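Putative tetR-family transcriptional regulatory protein (Streptomyces coelicolor, PDB 2DG8) probably binds DNA as a dimer through an N-terminal helix-turn-helix domain and regulates transcription, as other members of the TetR family do. Local coordinates at residues I53-L56 and L57-F61; Y111-A114 and A115-A119. One frame throughout, in Å; residues are numbered along the deposited sequence.

Contact 1 of 2, residues I53-L56 and L57-F61; sequences IEQL and LREAF
The first turns of helix 53-77, which in TetR-family regulators leads out of the DNA-binding domain toward the C-terminal domain, bring E54 against R58 and Q55 against E59, each pair one turn apart. E54 and R58 run side by side in the same direction, and their contact is aliphatic: E54 CG lies 3.8 Å from R58 CD. Because the arginine chain bends at chi3 (76°), its guanidinium turns aside; its plane stands 71° from that of the carboxylate, and E54 OE1 remains 4.5 Å from R58 NH1, well out of the guanidinium plane. No N-H of R58 points at this oxygen, and the opposite charges probably attract only weakly at that distance; R58 NH2 makes a salt bridge to E122. Q55 and E59 also travel alongside one another. E59 CG swings back beside its own backbone N, while Q55 CG leans toward the carbonyl side, which places E59 OE1 3.3 Å from Q55 CG. Amide and carboxylate are steeply turned, 76° apart, and their polar ends are used elsewhere: Q55 OE1 accepts from T51 N just before the helix, and E59 OE2 makes a salt bridge to R11 of helix 10-25. That bridge ties this helix to the first helix of the TetR-type helix-turn-helix domain. L56 turns into this domain, packing on T18 and on I35 of helix 32-39; I53 touches H32, and L57 lies on Y120. I53 CG2 meets L57 CD1 loosely at 4.4 Å. Beneath the side chains the backbone bonds are regular, from L57 N to I53 O (2.7 Å), R58 N to E54 O, E59 N to Q55 O and A60 N to L56 O, the last the most bent of the four.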
loop_
_atom_site.group_PDB
_atom_site.type_symbol
_atom_site.label_atom_id
_atom_site.label_comp_id
_atom_site.label_asym_id
_atom_site.label_seq_id
_atom_site.Cartn_x
_atom_site.Cartn_y
_atom_site.Cartn_z
ATOM N N ILE A 53 -20.826 13.071 -1.698
ATOM C CA ILE A 53 -19.522 12.585 -2.135
ATOM C C ILE A 53 -19.120 11.250 -1.517
ATOM O O ILE A 53 -18.420 10.455 -2.150
ATOM C CB ILE A 53 -18.409 13.629 -1.847
ATOM C CG1 ILE A 53 -17.497 13.764 -3.066
ATOM C CG2 ILE A 53 -17.566 13.204 -0.648
ATOM C CD1 ILE A 53 -18.127 14.529 -4.222
ATOM N N GLU A 54 -19.562 11.003 -0.286
ATOM C CA GLU A 54 -19.220 9.760 0.387
ATOM C C GLU A 54 -19.827 8.559 -0.323
ATOM O O GLU A 54 -19.130 7.589 -0.597
ATOM C CB GLU A 54 -19.681 9.766 1.847
ATOM C CG GLU A 54 -19.146 8.560 2.614
ATOM C CD GLU A 54 -19.645 8.476 4.043
ATOM O OE1 GLU A 54 -18.875 7.996 4.910
ATOM O OE2 GLU A 54 -20.803 8.875 4.301
ATOM N N GLN A 55 -21.124 8.610 -0.613
ATOM C CA GLN A 55 -21.750 7.494 -1.309
ATOM C C GLN A 55 -21.089 7.320 -2.678
ATOM O O GLN A 55 -20.839 6.202 -3.122
ATOM C CB GLN A 55 -23.243 7.740 -1.507
ATOM C CG GLN A 55 -23.902 6.646 -2.326
ATOM C CD GLN A 55 -25.346 6.951 -2.638
ATOM O OE1 GLN A 55 -25.652 7.875 -3.398
ATOM N NE2 GLN A 55 -26.249 6.184 -2.043
ATOM N N LEU A 56 -20.824 8.440 -3.341
ATOM C CA LEU A 56 -20.183 8.441 -4.657
ATOM C C LEU A 56 -18.832 7.725 -4.537
ATOM O O LEU A 56 -18.542 6.793 -5.290
ATOM C CB LEU A 56 -19.997 9.898 -5.124
ATOM C CG LEU A 56 -19.618 10.313 -6.554
ATOM C CD1 LEU A 56 -18.142 10.570 -6.622
ATOM C CD2 LEU A 56 -20.064 9.258 -7.582
ATOM N N LEU A 57 -18.017 8.148 -3.575
ATOM C CA LEU A 57 -16.708 7.529 -3.378
ATOM C C LEU A 57 -16.813 6.058 -2.994
ATOM O O LEU A 57 -16.029 5.223 -3.459
ATOM C CB LEU A 57 -15.908 8.278 -2.313
ATOM C CG LEU A 57 -15.383 9.662 -2.711
ATOM C CD1 LEU A 57 -14.537 10.224 -1.591
ATOM C CD2 LEU A 57 -14.565 9.560 -3.990
ATOM N N ARG A 58 -17.783 5.733 -2.152
ATOM C CA ARG A 58 -17.959 4.350 -1.733
ATOM C C ARG A 58 -18.350 3.489 -2.925
ATOM O O ARG A 58 -17.825 2.385 -3.095
ATOM C CB ARG A 58 -19.020 4.249 -0.631
ATOM C CG ARG A 58 -18.614 4.954 0.671
ATOM C CD ARG A 58 -19.725 4.918 1.714
ATOM N NE ARG A 58 -19.865 3.613 2.348
ATOM C CZ ARG A 58 -19.013 3.124 3.249
ATOM N NH1 ARG A 58 -17.955 3.833 3.627
ATOM N NH2 ARG A 58 -19.219 1.921 3.774
ATOM N N GLU A 59 -19.255 3.995 -3.760
ATOM C CA GLU A 59 -19.685 3.233 -4.927
ATOM C C GLU A 59 -18.598 3.167 -5.994
ATOM O O GLU A 59 -18.495 2.170 -6.702
ATOM C CB GLU A 59 -20.971 3.818 -5.525
ATOM C CG GLU A 59 -22.158 3.793 -4.573
ATOM C CD GLU A 59 -23.503 3.846 -5.292
ATOM O OE1 GLU A 59 -24.474 4.366 -4.702
ATOM O OE2 GLU A 59 -23.594 3.355 -6.436
ATOM N N ALA A 60 -17.789 4.223 -6.107
ATOM C CA ALA A 60 -16.707 4.250 -7.088
ATOM C C ALA A 60 -15.601 3.255 -6.736
ATOM O O ALA A 60 -15.176 2.468 -7.576
ATOM C CB ALA A 60 -16.118 5.651 -7.197
ATOM N N PHE A 61 -15.131 3.305 -5.496
ATOM C CA PHE A 61 -14.071 2.407 -5.053
ATOM C C PHE A 61 -14.581 0.979 -4.924
ATOM O O PHE A 61 -13.803 0.017 -4.970
ATOM C CB PHE A 61 -13.483 2.890 -3.727
ATOM C CG PHE A 61 -12.449 3.984 -3.885
ATOM C CD1 PHE A 61 -12.597 5.201 -3.234
ATOM C CD2 PHE A 61 -11.308 3.777 -4.660
ATOM C CE1 PHE A 61 -11.624 6.200 -3.347
ATOM C CE2 PHE A 61 -10.330 4.767 -4.782
ATOM C CZ PHE A 61 -10.486 5.984 -4.122
#

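Contact 2 of 2, residues Y111-A114 and A115-A119; sequences YTLA and ARQPA
The guanidinium of R116 has the methyl CG2 of T112 placed obliquely to it, 3.9 Å from R116 NE, while its outer nitrogens reach the second subunit: NH1 binds E109 in a salt bridge and I22 O in a hydrogen bond, and NH2 binds A23 O. A second flat group, the Q117 amide, has L113 CD1 beside it, 3.8 Å from Q117 NE2, where the two chains cross at a slant. The Y111 ring packs on T124 of helix 121-135 and on Q108 of the second subunit, its OH hydrogen-bonded to E152. All this lies at the C-terminal end of helix 101-116, in the TetR-type C-terminal domain, with T112 and R116 on the side facing the partner subunit. R116 stays extended from CG to NE, running beside T112 in the same direction, which carries its head across the subunit boundary. T112 OG1 bonds to Q108 O one turn back, leaving the methyl on the arginine's side. Q117 is the first residue to leave helical geometry, yet its N still closes the final turn. The carbonyls of A114 and A115 are taken by R121 of the next helix. Q117 N meets L113 O at 2.8 Å almost straight, at 172°.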
loop_
_atom_site.group_PDB
_atom_site.type_symbol
_atom_site.label_atom_id
_atom_site.label_comp_id
_atom_site.label_asym_id
_atom_site.label_seq_id
_atom_site.Cartn_x
_atom_site.Cartn_y
_atom_site.Cartn_z
ATOM N N TYR A 111 -6.232 2.813 -0.220
ATOM C CA TYR A 111 -5.543 2.498 1.031
ATOM C C TYR A 111 -5.289 3.740 1.887
ATOM O O TYR A 111 -5.389 3.678 3.112
ATOM C CB TYR A 111 -4.216 1.787 0.739
ATOM C CG TYR A 111 -4.378 0.381 0.219
ATOM C CD1 TYR A 111 -3.286 -0.336 -0.262
ATOM C CD2 TYR A 111 -5.626 -0.240 0.215
ATOM C CE1 TYR A 111 -3.436 -1.638 -0.736
ATOM C CE2 TYR A 111 -5.784 -1.527 -0.252
ATOM C CZ TYR A 111 -4.693 -2.223 -0.725
ATOM O OH TYR A 111 -4.866 -3.499 -1.185
ATOM N N THR A 112 -4.956 4.863 1.250
ATOM C CA THR A 112 -4.699 6.099 1.996
ATOM C C THR A 112 -6.011 6.582 2.586
ATOM O O THR A 112 -6.064 7.014 3.737
ATOM C CB THR A 112 -4.088 7.208 1.089
ATOM O OG1 THR A 112 -2.855 6.739 0.538
ATOM C CG2 THR A 112 -3.790 8.477 1.892
ATOM N N LEU A 113 -7.079 6.485 1.800
ATOM C CA LEU A 113 -8.400 6.907 2.258
ATOM C C LEU A 113 -8.827 6.071 3.469
ATOM O O LEU A 113 -9.274 6.609 4.488
ATOM C CB LEU A 113 -9.424 6.764 1.122
ATOM C CG LEU A 113 -10.863 7.249 1.360
ATOM C CD1 LEU A 113 -10.894 8.715 1.800
ATOM C CD2 LEU A 113 -11.649 7.084 0.066
ATOM N N ALA A 114 -8.676 4.756 3.361
ATOM C CA ALA A 114 -9.051 3.857 4.448
ATOM C C ALA A 114 -8.182 4.094 5.686
ATOM O O ALA A 114 -8.645 3.938 6.813
ATOM C CB ALA A 114 -8.942 2.400 3.994
ATOM N N ALA A 115 -6.923 4.462 5.480
ATOM C CA ALA A 115 -6.031 4.722 6.607
ATOM C C ALA A 115 -6.512 5.952 7.375
ATOM O O ALA A 115 -6.552 5.955 8.611
ATOM C CB ALA A 115 -4.621 4.955 6.112
ATOM N N ARG A 116 -6.884 6.987 6.626
ATOM C CA ARG A 116 -7.346 8.249 7.197
ATOM C C ARG A 116 -8.747 8.201 7.791
ATOM O O ARG A 116 -8.954 8.645 8.914
ATOM C CB ARG A 116 -7.292 9.363 6.140
ATOM C CG ARG A 116 -5.887 9.808 5.735
ATOM C CD ARG A 116 -5.971 10.930 4.709
ATOM N NE ARG A 116 -4.665 11.422 4.267
ATOM C CZ ARG A 116 -3.808 12.087 5.037
ATOM N NH1 ARG A 116 -2.650 12.495 4.540
ATOM N NH2 ARG A 116 -4.108 12.343 6.304
ATOM N N GLN A 117 -9.703 7.667 7.035
ATOM C CA GLN A 117 -11.096 7.586 7.482
ATOM C C GLN A 117 -11.562 6.147 7.656
ATOM O O GLN A 117 -12.008 5.519 6.703
ATOM C CB GLN A 117 -12.005 8.299 6.477
ATOM C CG GLN A 117 -11.723 9.794 6.342
ATOM C CD GLN A 117 -12.504 10.441 5.209
ATOM O OE1 GLN A 117 -13.698 10.200 5.046
ATOM N NE2 GLN A 117 -11.831 11.276 4.427
ATOM N N PRO A 118 -11.488 5.618 8.891
ATOM C CA PRO A 118 -11.883 4.252 9.254
ATOM C C PRO A 118 -13.131 3.724 8.554
ATOM O O PRO A 118 -13.199 2.548 8.198
ATOM C CB PRO A 118 -12.059 4.341 10.767
ATOM C CG PRO A 118 -10.992 5.314 11.153
ATOM C CD PRO A 118 -11.132 6.393 10.097
ATOM N N ALA A 119 -14.124 4.583 8.359
ATOM C CA ALA A 119 -15.351 4.159 7.697
ATOM C C ALA A 119 -15.041 3.445 6.382
ATOM O O ALA A 119 -15.722 2.485 6.007
ATOM C CB ALA A 119 -16.249 5.357 7.436
#

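Contact 1 opens helix 53-77, while contact 2 closes helix 101-116; their centres lie about 13 Å apart. Each is partly buried, but they face different neighbours. Q55, R58 and E59 find their polar partners within their own chain (T51, E122 and R11), and no other chain of the assembly touches 53-61. In 111-119, by contrast, the arginine serves the dimer. The buried residues are L56, L57, A60 and F61 in contact 1, and Y111, T112, A114 and A115 in contact 2. Between the two, F61 CE1 packs 3.5 Å from L113 CD2, so the helix leaving the DNA-binding domain rests directly on the C-terminal domain; R58 NH1 also approaches A119 O at 3.5 Å.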